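Formimidoylglutamase (Bacillus subtilis, PDB 3M1R) hydrolyses N-formimidoyl-L-glutamate to L-glutamate and formamide, a manganese-dependent step of histidine degradation carried out by this member of the arginase family. Local coordinates at residues D[61-66]-D[300-305]. Numbering follows the deposited sequence.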
# COMPACT_ATOMS: atom_id res chain seq x y z
N PRO D 61 5.76 -11.02 17.61
CA PRO D 61 6.61 -10.76 18.79
C PRO D 61 7.65 -9.67 18.51
O PRO D 61 7.90 -8.82 19.35
CB PRO D 61 7.26 -12.12 19.07
CG PRO D 61 6.31 -13.12 18.51
CD PRO D 61 5.69 -12.45 17.28
N GLY D 62 8.22 -9.68 17.30
CA GLY D 62 9.14 -8.64 16.90
C GLY D 62 8.50 -7.24 16.89
O GLY D 62 9.10 -6.29 17.39
N THR D 63 7.29 -7.12 16.34
CA THR D 63 6.66 -5.81 16.21
C THR D 63 6.06 -5.33 17.51
O THR D 63 6.08 -4.14 17.79
CB THR D 63 5.61 -5.74 15.08
OG1 THR D 63 4.52 -6.64 15.34
CG2 THR D 63 6.27 -6.08 13.75
N ILE D 64 5.52 -6.24 18.31
CA ILE D 64 5.04 -5.84 19.64
C ILE D 64 6.23 -5.39 20.50
O ILE D 64 6.11 -4.45 21.27
CB ILE D 64 4.25 -6.96 20.36
CG1 ILE D 64 2.98 -7.31 19.56
CG2 ILE D 64 3.89 -6.51 21.80
CD1 ILE D 64 2.27 -8.61 20.00
N ARG D 65 7.37 -6.06 20.38
CA ARG D 65 8.55 -5.64 21.18
C ARG D 65 8.96 -4.25 20.76
O ARG D 65 9.28 -3.42 21.59
CB ARG D 65 9.74 -6.58 20.99
CG ARG D 65 9.70 -7.93 21.75
CD ARG D 65 11.00 -8.71 21.50
NE ARG D 65 11.15 -9.89 22.35
CZ ARG D 65 10.84 -11.13 21.98
NH1 ARG D 65 10.37 -11.37 20.76
NH2 ARG D 65 11.01 -12.13 22.83
N GLN D 66 8.91 -3.98 19.46
CA GLN D 66 9.35 -2.71 18.95
C GLN D 66 8.43 -1.61 19.46
O GLN D 66 8.90 -0.55 19.87
CB GLN D 66 9.41 -2.75 17.43
CG GLN D 66 10.54 -1.95 16.82
CD GLN D 66 10.44 -1.86 15.30
OE1 GLN D 66 9.65 -2.57 14.68
NE2 GLN D 66 11.22 -0.97 14.71
N MSE D 300 -0.53 -0.23 14.25
CA MSE D 300 -1.58 0.11 15.21
C MSE D 300 -1.90 -1.01 16.15
O MSE D 300 -2.15 -0.76 17.33
CB MSE D 300 -2.88 0.43 14.49
CG MSE D 300 -3.00 1.85 13.98
SE MSE D 300 -4.67 2.06 12.96
CE MSE D 300 -5.93 1.55 14.37
N THR D 301 -1.98 -2.23 15.63
CA THR D 301 -2.43 -3.36 16.41
C THR D 301 -1.30 -3.87 17.30
O THR D 301 -1.55 -4.34 18.40
CB THR D 301 -3.03 -4.48 15.53
OG1 THR D 301 -4.00 -3.91 14.62
CG2 THR D 301 -3.74 -5.50 16.42
N SER D 302 -0.06 -3.73 16.84
CA SER D 302 1.08 -4.05 17.69
C SER D 302 1.21 -2.98 18.79
O SER D 302 1.59 -3.31 19.91
CB SER D 302 2.37 -4.19 16.87
OG SER D 302 2.29 -5.31 15.99
N ARG D 303 0.88 -1.72 18.50
CA ARG D 303 0.91 -0.68 19.54
C ARG D 303 -0.16 -0.95 20.60
O ARG D 303 0.10 -0.85 21.80
CB ARG D 303 0.74 0.75 18.98
CG ARG D 303 1.94 1.28 18.19
CD ARG D 303 1.64 2.56 17.42
NE ARG D 303 2.79 2.99 16.63
CZ ARG D 303 3.51 4.08 16.88
NH1 ARG D 303 4.56 4.38 16.12
NH2 ARG D 303 3.19 4.89 17.88
N ALA D 304 -1.37 -1.29 20.14
CA ALA D 304 -2.47 -1.67 21.02
C ALA D 304 -2.06 -2.82 21.93
O ALA D 304 -2.33 -2.81 23.13
CB ALA D 304 -3.68 -2.07 20.21
N ALA D 305 -1.38 -3.80 21.35
CA ALA D 305 -0.87 -4.95 22.11
C ALA D 305 0.18 -4.51 23.14
O ALA D 305 0.16 -4.94 24.30
CB ALA D 305 -0.30 -6.00 21.16
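The flat group at this helix crossing is the peptide linking T63 to I64, and S302 CB lies over one face of it, 3.9 Å from T63 C and 4.0 Å from I64 N. At one side of this seat the two hydroxyls meet: T63 OG1 and S302 OG share a hydrogen bond of 2.7 Å, with either as possible donor. The threonine hydroxyl sits between its own backbone N and carbonyl carbon (chi1 63°), a position that allows a weak hydrogen bond to the carbonyl of A60. One helical turn beyond S302, the methyl of A305 packs against the end of the isoleucine, with I64 CD1 3.8 Å from A305 CB. The small S302 and A305 both direct their side chains at helix 60-69, which lets the segment axes approach to 8.2 Å at a crossing angle of -66°. Thus a hydroxyl pair, S302 buried, T63 partly exposed, adjoins an apolar patch. P293 and V291, from the loop preceding helix 300-318, pack on T63 and S302, respectively. Deeper in the arginase-family fold, I64 reaches L126 on strand 121-127 of the central parallel sheet, while R65 forms salt bridges with D89 and D92 of strand 87-93, two places along.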